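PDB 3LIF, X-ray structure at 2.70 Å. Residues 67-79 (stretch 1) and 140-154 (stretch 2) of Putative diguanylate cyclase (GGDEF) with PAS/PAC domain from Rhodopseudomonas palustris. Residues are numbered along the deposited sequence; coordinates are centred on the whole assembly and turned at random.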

# COMPACT_ATOMS: atom_id res chain seq x y z
N LEU A 67 -5.10 -7.97 -12.25
CA LEU A 67 -4.43 -7.77 -11.02
C LEU A 67 -5.51 -7.32 -10.04
O LEU A 67 -6.13 -6.26 -10.24
N PRO A 68 -5.80 -8.15 -9.01
CA PRO A 68 -6.84 -7.72 -8.06
C PRO A 68 -6.32 -6.62 -7.18
O PRO A 68 -7.11 -5.91 -6.63
N GLN A 69 -5.01 -6.45 -7.05
CA GLN A 69 -4.52 -5.36 -6.19
C GLN A 69 -4.33 -3.95 -6.83
O GLN A 69 -3.99 -2.96 -6.12
N LEU A 70 -4.53 -3.85 -8.15
CA LEU A 70 -4.32 -2.62 -8.88
C LEU A 70 -5.64 -2.25 -9.46
O LEU A 70 -6.26 -3.05 -10.10
N SER A 71 -6.15 -1.07 -9.19
CA SER A 71 -7.44 -0.69 -9.77
C SER A 71 -7.29 -0.36 -11.23
O SER A 71 -8.15 -0.65 -11.99
N ASP A 72 -6.20 0.30 -11.59
CA ASP A 72 -6.02 0.82 -12.93
C ASP A 72 -4.56 1.16 -13.15
O ASP A 72 -3.77 1.15 -12.18
N VAL A 73 -4.20 1.40 -14.41
CA VAL A 73 -2.79 1.64 -14.78
C VAL A 73 -2.67 2.74 -15.84
O VAL A 73 -3.49 2.84 -16.79
N ALA A 74 -1.65 3.57 -15.74
CA ALA A 74 -1.59 4.55 -16.77
C ALA A 74 -0.15 4.86 -17.09
O ALA A 74 0.75 4.55 -16.29
N ILE A 75 0.03 5.43 -18.30
CA ILE A 75 1.28 5.92 -18.77
C ILE A 75 1.28 7.45 -18.91
O ILE A 75 0.29 8.04 -19.37
N LEU A 76 2.39 8.06 -18.51
CA LEU A 76 2.68 9.45 -18.71
C LEU A 76 4.00 9.52 -19.46
O LEU A 76 4.97 8.78 -19.09
N ASP A 77 4.08 10.41 -20.47
CA ASP A 77 5.35 10.60 -21.18
C ASP A 77 6.13 11.67 -20.49
O ASP A 77 5.94 11.89 -19.32
N ALA A 78 7.14 12.23 -21.12
CA ALA A 78 8.41 12.34 -20.52
C ALA A 78 8.09 13.83 -20.03
O ALA A 78 8.80 14.43 -19.19
N ASP A 79 6.99 14.39 -20.56
CA ASP A 79 6.46 15.72 -20.19
C ASP A 79 5.31 15.61 -19.20
O ASP A 79 4.71 16.61 -18.82
N LYS A 140 17.57 7.21 -21.01
CA LYS A 140 17.18 8.52 -20.57
C LYS A 140 15.70 8.39 -20.23
O LYS A 140 15.02 7.43 -20.69
N PHE A 141 15.22 9.35 -19.44
CA PHE A 141 13.84 9.38 -18.95
C PHE A 141 12.80 9.42 -20.05
O PHE A 141 12.89 10.26 -20.96
N PHE A 142 11.77 8.58 -19.97
CA PHE A 142 10.76 8.54 -21.01
C PHE A 142 9.32 8.66 -20.45
O PHE A 142 8.35 8.51 -21.21
N GLY A 143 9.16 8.98 -19.16
CA GLY A 143 7.81 9.10 -18.46
C GLY A 143 7.81 7.99 -17.42
O GLY A 143 8.77 7.90 -16.61
N VAL A 144 6.74 7.25 -17.25
CA VAL A 144 6.10 6.97 -15.95
C VAL A 144 4.97 5.99 -16.17
O VAL A 144 4.12 6.25 -17.05
N VAL A 145 5.01 4.82 -15.49
CA VAL A 145 3.77 3.99 -15.33
C VAL A 145 3.37 4.18 -13.89
O VAL A 145 4.25 4.11 -12.99
N VAL A 146 2.09 4.33 -13.64
CA VAL A 146 1.57 4.54 -12.30
C VAL A 146 0.43 3.58 -12.24
O VAL A 146 -0.31 3.48 -13.24
N ALA A 147 0.18 2.97 -11.09
CA ALA A 147 -1.06 2.22 -10.94
C ALA A 147 -1.60 2.44 -9.55
O ALA A 147 -0.83 2.68 -8.58
N THR A 148 -2.92 2.41 -9.45
CA THR A 148 -3.57 2.69 -8.19
C THR A 148 -3.69 1.44 -7.34
O THR A 148 -4.18 0.39 -7.80
N ILE A 149 -3.26 1.53 -6.09
CA ILE A 149 -3.35 0.36 -5.25
C ILE A 149 -4.80 0.13 -4.93
O ILE A 149 -5.44 1.06 -4.49
N GLU A 150 -5.33 -1.07 -5.15
CA GLU A 150 -6.75 -1.34 -4.79
C GLU A 150 -6.87 -1.60 -3.26
O GLU A 150 -6.54 -2.70 -2.75
N SER A 151 -7.31 -0.62 -2.50
CA SER A 151 -7.23 -0.86 -1.08
C SER A 151 -8.19 -1.98 -0.59
O SER A 151 -7.87 -2.70 0.36
N GLU A 152 -9.32 -2.15 -1.28
CA GLU A 152 -10.27 -3.23 -1.01
C GLU A 152 -9.59 -4.63 -1.06
O GLU A 152 -9.94 -5.57 -0.33
N TYR A 153 -8.59 -4.77 -1.89
CA TYR A 153 -7.94 -6.02 -1.88
C TYR A 153 -7.41 -6.32 -0.48
O TYR A 153 -7.46 -7.48 -0.04
N PHE A 154 -6.84 -5.33 0.20
CA PHE A 154 -6.26 -5.60 1.50
C PHE A 154 -7.36 -5.75 2.58
O PHE A 154 -7.31 -6.66 3.43

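Strand 72-76 runs antiparallel to strand 141-149, so side chains from both stretches share each face of the sheet. On one face lie Val-73, Ile-75, Val-145 and Ala-147, buried aliphatic residues, three of them beta-branched and so well suited to extended backbone. Val-73 (chi1 t) spreads its two methyls: CG1 lies 3.9 Å from CG1 of Val-145, and CG2 lies 3.9 Å from CB of Ala-147. Ile-75 (m, m) brings CD1 to 3.7 Å from CG1 of Val-145. Ala-147 also receives CD1 of Leu-70 (m, t) on its CB at 3.9 Å; its small methyl fits among these branched neighbours. The other face carries Ala-74, Leu-76, Val-144 and Val-146, where CB of Leu-76 (m, t) sits 4.2 Å from CB of Val-144 (t).

Gly-143 is required beside Leu-76 and Asp-77: a CB would clash with Leu-76 O and Asp-77 CA. Nearby, water 2 donates to both Leu-76 O and Phe-142 O.

Toward the other end, Tyr-153 (t) has its CA-to-CB bond directed toward stretch 1, and Gln-69 CB lies over one face of its ring in a CH-pi contact, while Pro-68 CB lies 3.8 Å from Tyr-153 CD1.

At the polar edge, Thr-148 (m) donates from OG1 to OD1 of Asp-72 (p) at 2.7 Å, and water 1 bridges Asp-72 OD2 and Thr-148 OG1. The carboxylate thus offers one oxygen to each, while the hydroxyl both donates and accepts. Ser-71 (m) OG adds a weak hydrogen bond to OE1 of Glu-150 (t, p) (2.9 Å).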

# COMPACT_ATOMS: atom_id res chain seq x y z
CB LEU A 67 -3.33 -6.72 -11.21
CG LEU A 67 -1.95 -7.31 -11.52
CD1 LEU A 67 -1.46 -8.20 -10.39
CD2 LEU A 67 -2.05 -8.14 -12.75
CB PRO A 68 -7.11 -8.96 -7.23
CG PRO A 68 -6.27 -10.08 -7.83
CD PRO A 68 -5.20 -9.44 -8.65
CB GLN A 69 -3.24 -5.76 -5.50
CG GLN A 69 -2.09 -5.77 -6.42
CD GLN A 69 -1.78 -7.20 -6.96
OE1 GLN A 69 -2.63 -7.86 -7.58
NE2 GLN A 69 -0.53 -7.67 -6.70
CB LEU A 70 -3.34 -2.86 -9.99
CG LEU A 70 -1.93 -3.17 -9.50
CD1 LEU A 70 -0.96 -3.06 -10.66
CD2 LEU A 70 -1.47 -2.21 -8.40
CB SER A 71 -7.99 0.55 -9.09
OG SER A 71 -8.48 0.20 -7.81
CB ASP A 72 -6.91 2.01 -13.18
CG ASP A 72 -6.69 3.09 -12.17
OD1 ASP A 72 -5.57 3.12 -11.58
OD2 ASP A 72 -7.64 3.89 -11.96
CB VAL A 73 -2.17 0.36 -15.39
CG1 VAL A 73 -0.69 0.58 -15.70
CG2 VAL A 73 -2.37 -0.79 -14.43
CB ALA A 74 -2.41 5.80 -16.44
CB ILE A 75 1.54 5.36 -20.13
CG1 ILE A 75 1.22 3.87 -20.11
CG2 ILE A 75 3.04 5.63 -20.50
CD1 ILE A 75 2.36 3.00 -19.58
CB LEU A 76 2.93 10.14 -17.36
CG LEU A 76 1.85 10.23 -16.28
CD1 LEU A 76 2.37 11.15 -15.16
CD2 LEU A 76 0.46 10.67 -16.78
CB ASP A 77 5.07 11.17 -22.55
CG ASP A 77 4.30 12.55 -22.51
OD1 ASP A 77 4.42 13.41 -21.55
OD2 ASP A 77 3.56 12.75 -23.50
CB ALA A 78 9.50 12.34 -21.53
CB ASP A 79 5.99 16.56 -21.43
CG ASP A 79 7.11 16.82 -22.46
OD1 ASP A 79 8.10 17.46 -22.09
OD2 ASP A 79 7.00 16.39 -23.62
CB LYS A 140 17.35 9.54 -21.71
CG LYS A 140 18.65 9.43 -22.47
CD LYS A 140 19.69 10.07 -21.65
CE LYS A 140 20.98 10.18 -22.42
NZ LYS A 140 21.64 11.47 -22.07
CB PHE A 141 13.66 10.63 -18.09
CG PHE A 141 12.31 10.73 -17.45
CD1 PHE A 141 11.89 9.77 -16.53
CD2 PHE A 141 11.47 11.77 -17.74
CE1 PHE A 141 10.63 9.87 -15.90
CE2 PHE A 141 10.23 11.87 -17.13
CZ PHE A 141 9.81 10.92 -16.21
CB PHE A 142 10.95 7.26 -21.84
CG PHE A 142 10.06 7.18 -23.06
CD1 PHE A 142 10.43 7.80 -24.27
CD2 PHE A 142 8.88 6.48 -23.02
CE1 PHE A 142 9.64 7.73 -25.36
CE2 PHE A 142 8.08 6.40 -24.15
CZ PHE A 142 8.45 7.04 -25.32
CB VAL A 144 5.76 8.11 -14.99
CG1 VAL A 144 5.04 7.51 -13.82
CG2 VAL A 144 7.02 8.76 -14.44
CB VAL A 145 3.99 2.45 -15.28
CG1 VAL A 145 3.00 1.73 -16.14
CG2 VAL A 145 5.43 2.04 -15.47
CB VAL A 146 0.69 5.83 -12.18
CG1 VAL A 146 0.80 6.48 -10.80
CG2 VAL A 146 0.89 6.80 -13.34
CB ALA A 147 -0.84 0.76 -11.22
CB THR A 148 -4.99 3.17 -8.42
OG1 THR A 148 -4.94 4.33 -9.23
CG2 THR A 148 -5.61 3.50 -7.10
CB ILE A 149 -2.56 0.57 -3.98
CG1 ILE A 149 -1.09 0.39 -4.33
CG2 ILE A 149 -2.99 -0.44 -2.89
CD1 ILE A 149 -0.18 1.09 -3.33
CB GLU A 150 -7.30 -2.55 -5.53
CG GLU A 150 -8.71 -2.88 -5.14
CD GLU A 150 -9.71 -2.11 -6.00
OE1 GLU A 150 -9.78 -2.34 -7.24
OE2 GLU A 150 -10.45 -1.27 -5.46
CB SER A 151 -7.37 0.43 -0.29
OG SER A 151 -8.64 1.00 -0.54
CB GLU A 152 -11.44 -3.14 -1.98
CG GLU A 152 -12.56 -4.16 -1.81
CD GLU A 152 -13.82 -3.73 -2.58
OE1 GLU A 152 -14.13 -2.51 -2.63
OE2 GLU A 152 -14.51 -4.61 -3.17
CB TYR A 153 -6.77 -5.98 -2.81
CG TYR A 153 -6.01 -7.23 -2.89
CD1 TYR A 153 -6.56 -8.36 -3.51
CD2 TYR A 153 -4.71 -7.30 -2.39
CE1 TYR A 153 -5.83 -9.53 -3.64
CE2 TYR A 153 -3.95 -8.47 -2.49
CZ TYR A 153 -4.53 -9.56 -3.12
OH TYR A 153 -3.84 -10.69 -3.22
CB PHE A 154 -5.28 -4.50 1.90
CG PHE A 154 -3.97 -4.57 1.20
CD1 PHE A 154 -2.96 -5.41 1.65
CD2 PHE A 154 -3.72 -3.72 0.13
CE1 PHE A 154 -1.74 -5.46 1.02
CE2 PHE A 154 -2.48 -3.76 -0.53
CZ PHE A 154 -1.48 -4.63 -0.08
O HOH W 1 -7.13 5.42 -9.66
O HOH W 2 5.98 7.32 -21.54